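Local coordinates for tapirin (Caldicellulosiruptor kristjanssonii, PDB 6N2B), which probably binds cellulose through its C-terminal beta-helix domain, which carries a calcium ion, and so may help its thermophilic bacterium adhere to plant material, at residues Ser214-Tyr219 against Gly231-Thr236; Lys220-Gly225 against Lys241-Asn246; Ser227-Glu232 against Ile249-Glu254; Pro253-Asn258 against Met270-Lys275; Asn486-Asn491 against Asn519-Gly524. All blocks are in the same frame, centred on the assembly; numbering follows the deposited sequence.

Interaction 1 of 5, residues Ser214-Tyr219 against Gly231-Thr236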
# COMPACT_ATOMS: atom_id res chain seq x y z
N SER A 214 3.52 -3.18 11.78
CA SER A 214 3.28 -3.89 10.54
C SER A 214 1.79 -3.84 10.18
O SER A 214 0.94 -3.40 10.97
CB SER A 214 3.73 -5.34 10.66
OG SER A 214 2.68 -6.12 11.22
N PHE A 215 1.48 -4.29 8.96
CA PHE A 215 0.11 -4.29 8.43
C PHE A 215 -0.07 -5.56 7.62
O PHE A 215 0.43 -5.67 6.49
CB PHE A 215 -0.17 -3.06 7.58
CG PHE A 215 -1.47 -3.13 6.84
CD1 PHE A 215 -2.65 -3.40 7.51
CD2 PHE A 215 -1.51 -2.92 5.48
CE1 PHE A 215 -3.84 -3.45 6.84
CE2 PHE A 215 -2.70 -2.99 4.80
CZ PHE A 215 -3.87 -3.25 5.47
N LEU A 216 -0.77 -6.53 8.19
CA LEU A 216 -1.02 -7.81 7.52
C LEU A 216 -2.51 -7.96 7.32
O LEU A 216 -3.21 -8.52 8.19
CB LEU A 216 -0.45 -8.97 8.32
CG LEU A 216 1.00 -8.71 8.76
CD1 LEU A 216 1.33 -9.32 10.13
CD2 LEU A 216 1.95 -9.18 7.71
N PRO A 217 -3.04 -7.50 6.19
CA PRO A 217 -4.48 -7.60 5.94
C PRO A 217 -4.90 -9.02 5.64
O PRO A 217 -4.09 -9.90 5.33
CB PRO A 217 -4.69 -6.69 4.72
CG PRO A 217 -3.43 -6.76 3.99
CD PRO A 217 -2.34 -6.87 5.05
N ASN A 218 -6.20 -9.23 5.75
CA ASN A 218 -6.81 -10.50 5.44
C ASN A 218 -6.87 -10.71 3.93
O ASN A 218 -6.81 -9.77 3.13
CB ASN A 218 -8.23 -10.55 6.00
CG ASN A 218 -9.03 -9.34 5.58
OD1 ASN A 218 -8.81 -8.24 6.07
ND2 ASN A 218 -9.95 -9.52 4.63
N TYR A 219 -7.01 -11.97 3.55
CA TYR A 219 -7.42 -12.32 2.19
C TYR A 219 -8.69 -11.59 1.78
O TYR A 219 -9.66 -11.55 2.54
CB TYR A 219 -7.64 -13.83 2.13
CG TYR A 219 -8.06 -14.36 0.80
CD1 TYR A 219 -7.14 -14.51 -0.23
CD2 TYR A 219 -9.38 -14.76 0.58
CE1 TYR A 219 -7.52 -15.02 -1.45
CE2 TYR A 219 -9.77 -15.27 -0.63
CZ TYR A 219 -8.83 -15.40 -1.65
OH TYR A 219 -9.21 -15.91 -2.88
N GLY A 231 4.93 1.36 9.37
CA GLY A 231 6.26 1.54 9.91
C GLY A 231 7.16 0.32 9.81
O GLY A 231 8.38 0.48 9.83
N GLU A 232 6.59 -0.88 9.70
CA GLU A 232 7.35 -2.11 9.52
C GLU A 232 6.94 -2.84 8.25
O GLU A 232 6.88 -2.23 7.18
CB GLU A 232 7.19 -3.02 10.74
CG GLU A 232 7.64 -2.40 12.06
CD GLU A 232 9.14 -2.18 12.13
OE1 GLU A 232 9.92 -3.02 11.60
OE2 GLU A 232 9.54 -1.17 12.74
N ARG A 233 6.65 -4.14 8.35
CA ARG A 233 6.36 -4.96 7.17
C ARG A 233 4.91 -4.83 6.71
O ARG A 233 3.99 -4.70 7.53
CB ARG A 233 6.64 -6.43 7.47
CG ARG A 233 8.11 -6.80 7.57
CD ARG A 233 8.30 -8.28 7.97
NE ARG A 233 7.54 -9.23 7.15
CZ ARG A 233 6.35 -9.75 7.49
NH1 ARG A 233 5.75 -10.62 6.67
NH2 ARG A 233 5.76 -9.42 8.64
N ILE A 234 4.70 -4.87 5.39
CA ILE A 234 3.39 -5.10 4.79
C ILE A 234 3.45 -6.45 4.09
O ILE A 234 4.35 -6.70 3.28
CB ILE A 234 2.98 -4.00 3.80
CG1 ILE A 234 2.75 -2.68 4.53
CG2 ILE A 234 1.73 -4.42 3.02
CD1 ILE A 234 2.52 -1.50 3.60
N GLN A 235 2.49 -7.32 4.40
CA GLN A 235 2.40 -8.62 3.77
C GLN A 235 0.93 -8.93 3.54
O GLN A 235 0.15 -9.03 4.49
CB GLN A 235 3.05 -9.70 4.63
CG GLN A 235 2.70 -11.12 4.22
CD GLN A 235 3.44 -12.17 5.04
OE1 GLN A 235 4.39 -12.80 4.56
NE2 GLN A 235 3.01 -12.36 6.29
N THR A 236 0.57 -9.09 2.27
CA THR A 236 -0.79 -9.35 1.84
C THR A 236 -0.90 -10.78 1.35
O THR A 236 -0.03 -11.26 0.61
CB THR A 236 -1.18 -8.37 0.73
OG1 THR A 236 -0.37 -8.60 -0.43
CG2 THR A 236 -1.00 -6.94 1.20
O HOH W 1 -1.62 -10.67 5.40
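Phe215 and Ile234 form a single bridge between two neighbouring coils of the tapirin beta-helix, where the irregular segment 214-219 lies beside the start of strand 234-236. The touching parts run almost parallel, 15° apart. Phe215 N donates to Arg233 O at 2.9 Å, and Gln235 N returns a weak bond to Phe215 O at 3.4 Å.

Leu216 carries much of the outer packing. Its CB lies 3.9 Å from Gln235 O. CG stands anti to the carbonyl carbon, beside the backbone N (chi1 -48°), and there the chain forks. CD1 turns to Asn519, just before strand 520-522, while CD2 rests on Gln235 CB and lies 3.9 Å from Arg233 NH2. A branched aliphatic residue suits this place because one methyl can serve each neighbour. The guanidinium is only brushed by Leu216; its main polar partner is Glu254, which forms a salt bridge with Arg233 NE.

On the buried side, Phe215 CB approaches Ile234 CG1 at 4.2 Å, and the Phe215 ring continues inward to Phe518 and Ile520. Pro217 makes a CH-pi contact with that ring, CD over the centre of one face. The same proline has no backbone N-H to donate, which fits a place where regular pairing stops; in its place CD faces Gln235 O, and CG touches Thr236 CG2 at 3.7 Å. Past the bridge the two backbones are joined through a water, which donates to Pro217 O and to Gln235 O, each at 2.6 Å.

Interaction 2 of 5, residues Lys220-Gly225 against Lys241-Asn246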
# COMPACT_ATOMS: atom_id res chain seq x y z
N LYS A 220 -8.69 -11.04 0.57
CA LYS A 220 -9.79 -10.21 0.07
C LYS A 220 -9.90 -8.91 0.85
O LYS A 220 -10.75 -8.77 1.74
CB LYS A 220 -11.11 -10.99 0.10
CG LYS A 220 -11.63 -11.37 -1.26
CD LYS A 220 -12.36 -10.19 -1.91
CE LYS A 220 -12.98 -10.55 -3.26
NZ LYS A 220 -12.09 -10.23 -4.43
N PHE A 221 -9.04 -7.96 0.56
CA PHE A 221 -9.03 -6.68 1.25
C PHE A 221 -8.85 -5.62 0.19
O PHE A 221 -7.86 -5.62 -0.54
CB PHE A 221 -7.92 -6.61 2.30
CG PHE A 221 -7.97 -5.39 3.19
CD1 PHE A 221 -7.30 -4.22 2.83
CD2 PHE A 221 -8.63 -5.42 4.41
CE1 PHE A 221 -7.31 -3.10 3.67
CE2 PHE A 221 -8.65 -4.29 5.24
CZ PHE A 221 -7.99 -3.14 4.87
N THR A 222 -9.83 -4.73 0.08
CA THR A 222 -9.76 -3.62 -0.84
C THR A 222 -9.71 -2.34 -0.02
O THR A 222 -10.54 -2.14 0.87
CB THR A 222 -10.97 -3.59 -1.77
OG1 THR A 222 -11.00 -4.77 -2.58
CG2 THR A 222 -10.90 -2.37 -2.64
N VAL A 223 -8.74 -1.49 -0.31
CA VAL A 223 -8.77 -0.12 0.15
C VAL A 223 -8.99 0.79 -1.05
O VAL A 223 -8.33 0.65 -2.09
CB VAL A 223 -7.50 0.25 0.94
CG1 VAL A 223 -6.26 -0.22 0.22
CG2 VAL A 223 -7.47 1.74 1.17
N ARG A 224 -9.97 1.67 -0.93
CA ARG A 224 -10.43 2.53 -2.02
C ARG A 224 -10.29 3.97 -1.55
O ARG A 224 -11.07 4.45 -0.71
CB ARG A 224 -11.88 2.18 -2.39
CG ARG A 224 -12.55 3.13 -3.36
CD ARG A 224 -14.03 2.77 -3.55
NE ARG A 224 -14.20 1.39 -4.02
CZ ARG A 224 -14.33 1.07 -5.30
NH1 ARG A 224 -14.33 2.02 -6.22
NH2 ARG A 224 -14.46 -0.21 -5.67
N GLY A 225 -9.28 4.67 -2.10
CA GLY A 225 -8.99 6.03 -1.72
C GLY A 225 -8.03 6.07 -0.56
O GLY A 225 -7.60 5.05 -0.01
N LYS A 241 -6.37 -5.40 -2.99
CA LYS A 241 -6.63 -4.37 -4.00
C LYS A 241 -6.57 -2.98 -3.38
O LYS A 241 -7.19 -2.72 -2.34
CB LYS A 241 -7.98 -4.59 -4.67
CG LYS A 241 -7.96 -5.72 -5.66
CD LYS A 241 -9.36 -6.21 -5.96
CE LYS A 241 -9.48 -6.79 -7.34
NZ LYS A 241 -8.55 -7.94 -7.52
N ALA A 242 -5.84 -2.10 -4.04
CA ALA A 242 -5.82 -0.68 -3.71
C ALA A 242 -6.36 0.08 -4.93
O ALA A 242 -5.70 0.13 -5.97
CB ALA A 242 -4.40 -0.25 -3.36
N ILE A 243 -7.56 0.63 -4.82
CA ILE A 243 -8.19 1.33 -5.94
C ILE A 243 -8.20 2.82 -5.64
O ILE A 243 -8.86 3.26 -4.69
CB ILE A 243 -9.61 0.82 -6.20
CG1 ILE A 243 -9.61 -0.69 -6.42
CG2 ILE A 243 -10.20 1.52 -7.40
CD1 ILE A 243 -11.01 -1.27 -6.47
N GLY A 244 -7.51 3.60 -6.46
CA GLY A 244 -7.43 5.03 -6.21
C GLY A 244 -6.66 5.45 -4.97
O GLY A 244 -6.93 6.52 -4.42
N VAL A 245 -5.69 4.64 -4.51
CA VAL A 245 -4.86 5.02 -3.38
C VAL A 245 -3.88 6.10 -3.80
O VAL A 245 -3.21 6.01 -4.84
CB VAL A 245 -4.12 3.79 -2.82
CG1 VAL A 245 -2.93 4.21 -1.96
CG2 VAL A 245 -5.06 2.93 -2.00
N ASN A 246 -3.76 7.14 -2.98
CA ASN A 246 -2.85 8.24 -3.31
C ASN A 246 -1.40 7.88 -3.02
O ASN A 246 -0.54 7.95 -3.91
CB ASN A 246 -3.26 9.49 -2.54
CG ASN A 246 -4.52 10.13 -3.10
OD1 ASN A 246 -4.74 10.13 -4.31
ND2 ASN A 246 -5.35 10.67 -2.23
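Thr222, Val223 and Arg224 pair in parallel with Lys241, Ala242 and Ile243, so that two successive coils of a beta-helix stack, with side chains alternating between an outer and an inner face. Four backbone bonds hold the register, among them Val223 N to Lys241 O at 2.8 Å.

On the face of Thr222 and Lys241, the Arg224 and Ile243 side chains lie side by side and point the same way. CG of Arg224 stands anti to the backbone N (chi1 171°); a bend at chi3 belongs to the course that brings the guanidinium to Ile243 CD1, which lies over one of its faces, 3.7 Å from NH2. Arginine suits this exposed outer face: its flat group accepts a methyl while NE pairs with Glu528. Thr222 instead slants across Lys241, OG1 lying 3.7 Å from Lys241 CB.

On the inner face Val223 CG1 meets Ala242 CB at 4.0 Å. Gly225 N closes the ladder on Ile243 O, at backbone angles where a side chain would be jammed against the preceding carbonyl. The other chain turns a corner at Ile243 and Gly244, whose positive phi glycine readily adopts. Beyond it, Val245 crosses Val223 at about a right angle, CG2 to CG1 at 4.0 Å.

Interaction 3 of 5, residues Ser227-Glu232 against Ile249-Glu254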
# COMPACT_ATOMS: atom_id res chain seq x y z
N SER A 227 -4.62 6.95 1.71
CA SER A 227 -3.27 6.45 1.59
C SER A 227 -3.04 5.35 2.61
O SER A 227 -3.84 5.13 3.52
CB SER A 227 -2.25 7.57 1.75
OG SER A 227 -2.47 8.59 0.80
N ILE A 228 -1.92 4.66 2.43
CA ILE A 228 -1.53 3.51 3.22
C ILE A 228 -0.13 3.79 3.74
O ILE A 228 0.74 4.20 2.97
CB ILE A 228 -1.55 2.22 2.38
CG1 ILE A 228 -2.98 1.85 1.99
CG2 ILE A 228 -0.86 1.09 3.09
CD1 ILE A 228 -3.08 1.32 0.59
N TYR A 229 0.06 3.59 5.04
CA TYR A 229 1.36 3.73 5.67
C TYR A 229 1.60 2.54 6.58
O TYR A 229 0.69 2.09 7.28
CB TYR A 229 1.47 5.01 6.53
CG TYR A 229 2.70 5.01 7.41
CD1 TYR A 229 3.96 5.29 6.87
CD2 TYR A 229 2.63 4.71 8.77
CE1 TYR A 229 5.09 5.27 7.64
CE2 TYR A 229 3.77 4.68 9.55
CZ TYR A 229 5.00 4.97 8.98
OH TYR A 229 6.15 4.97 9.73
N SER A 230 2.84 2.06 6.59
CA SER A 230 3.29 1.12 7.61
C SER A 230 4.70 1.45 8.05
O SER A 230 5.57 1.75 7.23
CB SER A 230 3.27 -0.32 7.12
OG SER A 230 4.32 -1.04 7.72
N GLY A 231 4.93 1.36 9.37
CA GLY A 231 6.26 1.54 9.91
C GLY A 231 7.16 0.32 9.81
O GLY A 231 8.38 0.48 9.83
N GLU A 232 6.59 -0.88 9.70
CA GLU A 232 7.35 -2.11 9.52
C GLU A 232 6.94 -2.84 8.25
O GLU A 232 6.88 -2.23 7.18
CB GLU A 232 7.19 -3.02 10.74
CG GLU A 232 7.64 -2.40 12.06
CD GLU A 232 9.14 -2.18 12.13
OE1 GLU A 232 9.92 -3.02 11.60
OE2 GLU A 232 9.54 -1.17 12.74
N ILE A 249 3.24 4.32 1.60
CA ILE A 249 4.57 4.51 2.17
C ILE A 249 4.88 3.37 3.14
O ILE A 249 4.15 3.17 4.11
CB ILE A 249 4.70 5.86 2.88
CG1 ILE A 249 4.56 7.01 1.88
CG2 ILE A 249 6.01 5.90 3.65
CD1 ILE A 249 4.41 8.35 2.51
N CYS A 250 5.96 2.65 2.89
CA CYS A 250 6.39 1.61 3.81
C CYS A 250 7.80 1.93 4.28
O CYS A 250 8.73 1.97 3.48
CB CYS A 250 6.37 0.23 3.17
SG CYS A 250 7.11 -0.99 4.30
N LYS A 251 7.95 2.15 5.58
CA LYS A 251 9.26 2.51 6.11
C LYS A 251 9.95 1.33 6.80
O LYS A 251 11.03 1.51 7.37
CB LYS A 251 9.13 3.72 7.03
CG LYS A 251 8.78 4.97 6.22
CD LYS A 251 9.29 6.26 6.85
CE LYS A 251 10.76 6.54 6.56
NZ LYS A 251 11.12 7.96 6.91
N GLY A 252 9.38 0.13 6.71
CA GLY A 252 10.01 -1.09 7.18
C GLY A 252 10.73 -1.88 6.10
O GLY A 252 10.91 -1.43 4.97
N PRO A 253 11.18 -3.10 6.45
CA PRO A 253 12.11 -3.83 5.58
C PRO A 253 11.52 -4.56 4.37
O PRO A 253 12.28 -4.86 3.44
CB PRO A 253 12.78 -4.83 6.54
CG PRO A 253 11.85 -4.96 7.69
CD PRO A 253 11.17 -3.63 7.83
N GLU A 254 10.23 -4.90 4.35
CA GLU A 254 9.66 -5.62 3.21
C GLU A 254 8.26 -5.11 2.93
O GLU A 254 7.58 -4.62 3.83
CB GLU A 254 9.55 -7.15 3.40
CG GLU A 254 10.58 -7.85 4.31
CD GLU A 254 10.27 -9.34 4.53
OE1 GLU A 254 9.81 -9.71 5.65
OE2 GLU A 254 10.47 -10.14 3.59
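Ile249, Glu232 and Tyr229 give up the most surface here, and two of them meet directly. Tyr229 has CG anti to its backbone N (chi1 168°), and the ring turns its CD1-CE1 edge to the second segment: Ile249 CG2 lies in the ring plane, 3.9 Å from CD1, and Lys251 CG is 4.0 Å from CE1. An aromatic ring suits this place because its rim takes up aliphatic neighbours while stacking continues onto Tyr210 and Phe417. The ammonium of Lys251 leaves the contact and binds the carbonyls of Ile412 and Phe415.

Beneath these side chains runs the parallel ladder of a beta-helix, strand 227-230 stacked on the end of strand 240-250. Ile249 N donates to Ile228 O at 2.9 Å, Ser230 N to Ile249 O at 3.0 Å, and Lys251 N to Ser230 O at 2.9 Å in a nearly straight bond (172°).

Both chains then leave the sheet. The exposed Glu232 crosses Pro253 at a slant, only OE1 coming within 4.0 Å of CD. Its backbone comes close to Gly252, where glycine fits because a CB would run into Glu232 O; instead Gly252 CA makes a CH...O contact with that oxygen at 3.3 Å.

Interaction 4 of 5, residues Pro253-Asn258 against Met270-Lys275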
# COMPACT_ATOMS: atom_id res chain seq x y z
N PRO A 253 11.18 -3.10 6.45
CA PRO A 253 12.11 -3.83 5.58
C PRO A 253 11.52 -4.56 4.37
O PRO A 253 12.28 -4.86 3.44
CB PRO A 253 12.78 -4.83 6.54
CG PRO A 253 11.85 -4.96 7.69
CD PRO A 253 11.17 -3.63 7.83
N GLU A 254 10.23 -4.90 4.35
CA GLU A 254 9.66 -5.62 3.21
C GLU A 254 8.26 -5.11 2.93
O GLU A 254 7.58 -4.62 3.83
CB GLU A 254 9.55 -7.15 3.40
CG GLU A 254 10.58 -7.85 4.31
CD GLU A 254 10.27 -9.34 4.53
OE1 GLU A 254 9.81 -9.71 5.65
OE2 GLU A 254 10.47 -10.14 3.59
N VAL A 255 7.85 -5.23 1.67
CA VAL A 255 6.45 -5.24 1.27
C VAL A 255 6.29 -6.48 0.43
O VAL A 255 6.82 -6.55 -0.68
CB VAL A 255 6.03 -4.00 0.49
CG1 VAL A 255 4.56 -4.13 0.07
CG2 VAL A 255 6.22 -2.75 1.32
N ILE A 256 5.58 -7.47 0.94
CA ILE A 256 5.45 -8.76 0.28
C ILE A 256 4.01 -8.91 -0.14
O ILE A 256 3.11 -9.02 0.70
CB ILE A 256 5.88 -9.92 1.19
CG1 ILE A 256 7.23 -9.61 1.87
CG2 ILE A 256 5.87 -11.22 0.40
CD1 ILE A 256 8.45 -9.61 0.95
N VAL A 257 3.77 -8.93 -1.45
CA VAL A 257 2.44 -9.16 -2.00
C VAL A 257 2.40 -10.61 -2.49
O VAL A 257 3.09 -10.97 -3.44
CB VAL A 257 2.13 -8.17 -3.13
CG1 VAL A 257 0.81 -8.53 -3.81
CG2 VAL A 257 2.11 -6.75 -2.59
N ASN A 258 1.59 -11.44 -1.83
CA ASN A 258 1.50 -12.87 -2.13
C ASN A 258 0.21 -13.18 -2.87
O ASN A 258 -0.75 -12.40 -2.87
CB ASN A 258 1.57 -13.71 -0.86
CG ASN A 258 2.96 -13.75 -0.25
OD1 ASN A 258 3.97 -13.71 -0.95
ND2 ASN A 258 3.02 -13.81 1.08
N MET A 270 4.60 5.72 -4.30
CA MET A 270 4.81 4.47 -3.59
C MET A 270 6.26 4.44 -3.13
O MET A 270 7.18 4.27 -3.93
CB MET A 270 4.49 3.27 -4.48
CG MET A 270 4.57 1.93 -3.78
SD MET A 270 4.10 0.63 -4.94
CE MET A 270 3.68 -0.67 -3.80
N TYR A 271 6.47 4.65 -1.83
CA TYR A 271 7.79 4.66 -1.24
C TYR A 271 8.04 3.31 -0.58
O TYR A 271 7.30 2.90 0.32
CB TYR A 271 7.94 5.80 -0.22
CG TYR A 271 9.29 5.89 0.46
CD1 TYR A 271 9.64 4.99 1.48
CD2 TYR A 271 10.23 6.86 0.10
CE1 TYR A 271 10.87 5.06 2.11
CE2 TYR A 271 11.47 6.94 0.74
CZ TYR A 271 11.78 6.03 1.75
OH TYR A 271 12.99 6.07 2.39
N ILE A 272 9.09 2.63 -1.01
CA ILE A 272 9.45 1.33 -0.47
C ILE A 272 10.84 1.46 0.15
O ILE A 272 11.85 1.49 -0.57
CB ILE A 272 9.42 0.24 -1.54
CG1 ILE A 272 8.04 0.22 -2.21
CG2 ILE A 272 9.79 -1.11 -0.94
CD1 ILE A 272 6.88 -0.06 -1.27
N GLN A 273 10.89 1.53 1.48
CA GLN A 273 12.14 1.78 2.19
C GLN A 273 13.25 0.80 1.79
O GLN A 273 14.39 1.22 1.55
CB GLN A 273 11.90 1.71 3.70
CG GLN A 273 13.16 1.62 4.54
CD GLN A 273 13.86 2.95 4.64
OE1 GLN A 273 13.23 4.00 4.52
NE2 GLN A 273 15.16 2.91 4.86
N ASN A 274 12.95 -0.50 1.73
CA ASN A 274 13.97 -1.48 1.38
C ASN A 274 13.59 -2.32 0.16
O ASN A 274 14.21 -2.15 -0.89
CB ASN A 274 14.27 -2.38 2.58
CG ASN A 274 15.31 -3.43 2.26
OD1 ASN A 274 16.46 -3.11 1.92
ND2 ASN A 274 14.91 -4.70 2.34
N LYS A 275 12.62 -3.23 0.27
CA LYS A 275 12.35 -4.21 -0.77
C LYS A 275 10.84 -4.36 -1.01
O LYS A 275 10.04 -4.25 -0.08
CB LYS A 275 13.00 -5.57 -0.40
CG LYS A 275 12.11 -6.81 -0.48
CD LYS A 275 12.86 -8.09 -0.03
CE LYS A 275 12.70 -8.36 1.48
NZ LYS A 275 13.27 -9.68 1.90
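A corner of the beta-helix is joined here, where Pro253 and Glu254, entering strand 254-257, meet Asn274 and Lys275 in the turn that follows strand 269-272. The corner is held by a side chain bonded to the main chain. Asn274 ND2 donates to Pro253 O at 2.9 Å, nearly straight at 163°, with the oxygen in the amide plane and the nitrogen in the carbonyl plane. CG stands anti to the Asn274 backbone N (chi1 179°), which extends the short amide toward the neighbouring coil. Asparagine fits because its N-H can bond a carbonyl that regular sheet pairing does not take up across this turn. One backbone bond follows, Val255 N to Lys275 O at 3.0 Å.

Outside, Glu254 and Lys275 lie side by side and point the same way, so that their aliphatic parts pack, Lys275 CE coming 3.6 Å from Glu254 CG. At the end of the pair NZ makes a weak salt bridge of 3.3 Å with Glu254 OE2. The glutamate is shared: its OE1 is engaged by Arg233, and the two basic residues would be expected to stabilise its negative charge.

Toward the interior the chemistry is apolar. Buried Val255 and Ile272, branched residues suited to beta structure, cross at about a right angle, with CG2 of the valine 3.8 Å from CD1 of the isoleucine.

Interaction 5 of 5, residues Asn486-Asn491 against Asn519-Gly524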
# COMPACT_ATOMS: atom_id res chain seq x y z
N ASN A 486 -4.76 -6.49 17.38
CA ASN A 486 -5.35 -6.85 16.11
C ASN A 486 -6.83 -6.50 16.08
O ASN A 486 -7.44 -6.14 17.09
CB ASN A 486 -5.15 -8.34 15.84
CG ASN A 486 -3.72 -8.77 16.05
OD1 ASN A 486 -2.79 -8.00 15.82
ND2 ASN A 486 -3.54 -10.01 16.50
N ILE A 487 -7.40 -6.61 14.90
CA ILE A 487 -8.83 -6.47 14.68
C ILE A 487 -9.34 -7.81 14.16
O ILE A 487 -8.74 -8.37 13.23
CB ILE A 487 -9.14 -5.32 13.71
CG1 ILE A 487 -8.82 -3.99 14.39
CG2 ILE A 487 -10.56 -5.39 13.21
CD1 ILE A 487 -8.97 -2.80 13.49
N THR A 488 -10.40 -8.33 14.77
CA THR A 488 -10.89 -9.66 14.43
C THR A 488 -12.40 -9.62 14.26
O THR A 488 -13.11 -9.29 15.21
CB THR A 488 -10.53 -10.70 15.49
OG1 THR A 488 -9.10 -10.83 15.58
CG2 THR A 488 -11.11 -12.03 15.09
N PHE A 489 -12.88 -10.00 13.09
CA PHE A 489 -14.30 -10.10 12.83
C PHE A 489 -14.60 -11.59 12.70
O PHE A 489 -14.45 -12.19 11.63
CB PHE A 489 -14.66 -9.31 11.59
CG PHE A 489 -14.41 -7.83 11.74
CD1 PHE A 489 -14.76 -7.16 12.91
CD2 PHE A 489 -13.82 -7.10 10.72
CE1 PHE A 489 -14.54 -5.79 13.05
CE2 PHE A 489 -13.60 -5.73 10.84
CZ PHE A 489 -13.96 -5.08 12.00
N SER A 490 -15.02 -12.20 13.82
CA SER A 490 -15.26 -13.64 13.90
C SER A 490 -16.56 -14.07 13.27
O SER A 490 -16.72 -15.25 12.94
CB SER A 490 -15.26 -14.09 15.37
OG SER A 490 -13.98 -14.54 15.76
N ASN A 491 -17.49 -13.15 13.12
CA ASN A 491 -18.83 -13.38 12.66
C ASN A 491 -19.30 -12.13 11.92
O ASN A 491 -20.31 -11.51 12.30
CB ASN A 491 -19.73 -13.70 13.85
CG ASN A 491 -20.80 -14.70 13.50
OD1 ASN A 491 -20.84 -15.21 12.38
ND2 ASN A 491 -21.70 -14.97 14.45
N ASN A 519 -2.76 -7.61 12.61
CA ASN A 519 -3.47 -8.51 11.72
C ASN A 519 -4.95 -8.15 11.69
O ASN A 519 -5.56 -7.99 12.75
CB ASN A 519 -3.34 -9.97 12.17
CG ASN A 519 -1.97 -10.55 11.87
OD1 ASN A 519 -1.78 -11.27 10.88
ND2 ASN A 519 -1.00 -10.24 12.74
N ILE A 520 -5.52 -8.05 10.50
CA ILE A 520 -6.97 -8.11 10.33
C ILE A 520 -7.32 -9.55 10.06
O ILE A 520 -6.72 -10.19 9.19
CB ILE A 520 -7.45 -7.20 9.19
CG1 ILE A 520 -6.58 -5.97 9.09
CG2 ILE A 520 -8.92 -6.79 9.38
CD1 ILE A 520 -6.99 -5.07 8.00
N ASN A 521 -8.28 -10.08 10.81
CA ASN A 521 -8.77 -11.43 10.60
C ASN A 521 -10.28 -11.38 10.46
O ASN A 521 -10.94 -10.62 11.17
CB ASN A 521 -8.40 -12.35 11.74
CG ASN A 521 -6.90 -12.53 11.86
OD1 ASN A 521 -6.24 -12.95 10.90
ND2 ASN A 521 -6.35 -12.23 13.04
N ILE A 522 -10.82 -12.18 9.55
CA ILE A 522 -12.26 -12.20 9.33
C ILE A 522 -12.60 -13.55 8.73
O ILE A 522 -11.81 -14.14 7.98
CB ILE A 522 -12.69 -11.03 8.42
CG1 ILE A 522 -14.18 -11.10 8.12
CG2 ILE A 522 -11.91 -11.04 7.16
CD1 ILE A 522 -14.71 -9.88 7.38
N SER A 523 -13.78 -14.06 9.08
CA SER A 523 -14.23 -15.39 8.71
C SER A 523 -15.35 -15.27 7.68
O SER A 523 -16.42 -14.75 7.99
CB SER A 523 -14.72 -16.15 9.93
OG SER A 523 -13.92 -15.80 11.05
N GLY A 524 -15.09 -15.77 6.47
CA GLY A 524 -16.13 -15.87 5.46
C GLY A 524 -16.60 -14.58 4.84
O GLY A 524 -17.77 -14.49 4.45
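Strands 487-489 and 520-522 run parallel, their axes 4.6 Å apart and inclined by 8°, with Ile487, Thr488 and Phe489 opposite Ile520, Asn521 and Ile522. They belong to a three-stranded parallel sheet in the beta-helical fold, in which strand 487-489 lies between 457-458 and 520-522. The ladder alternates: Ile487 N gives to Asn519 O at 3.1 Å, Asn521 N to Ile487 O at 3.0 Å, Phe489 N to Asn521 O at 2.8 Å, and Ser523 N to Phe489 O.

On the inner face Ile487, Phe489, Ile520 and Ile522 line up as large apolar groups. Phe489 CB meets Ile522 CG1 at 3.9 Å. CG of the phenylalanine stands anti to the carbonyl carbon, beside the backbone N (chi1 -64°), and one face of its ring receives Ile487 CG2, displaced toward the rim. The ring also packs on Leu462 of helix 459-470, the helix that contains the calcium ligand Glu465, and on Leu505. A flat aromatic is well placed here, since its ring can meet Ile487 of its own strand and a helix at once, while CB serves the strand across.

The other face is polar: Thr488 and Asn521 cross slantwise, OG1 and ND2 staying 4.0 Å apart, a position partly open to solvent where such side chains are at home.

At the head of the ladder an asparagine side chain takes the place of a backbone carbonyl. Asn486 OD1 accepts Asn519 N at 3.2 Å, and the donor stands well above the carbonyl plane, 64° out of it.

Overall arrangement
All five contacts join parallel coils of one beta-helical body. Interactions 2 and 3 both use strand 240-250, before and after its corner; like interaction 5, they have regular ladders of three or four backbone bonds over their strand parts. Interactions 1 and 4 have fewer, supplemented by a water or an asparagine amide. Interactions 3 and 4 share Pro253 and Glu254, and strands 234-236 and 254-257 tie interactions 1 and 4 into one sheet. Interactions 4 and 5 set a buried apolar side against a polar outer one, whereas the strands of interaction 3 are buried on both faces; exposed Arg224 and Glu232 mark the outside of interactions 2 and 3. Ile520 of outlying interaction 5 reaches Phe215 and Phe221.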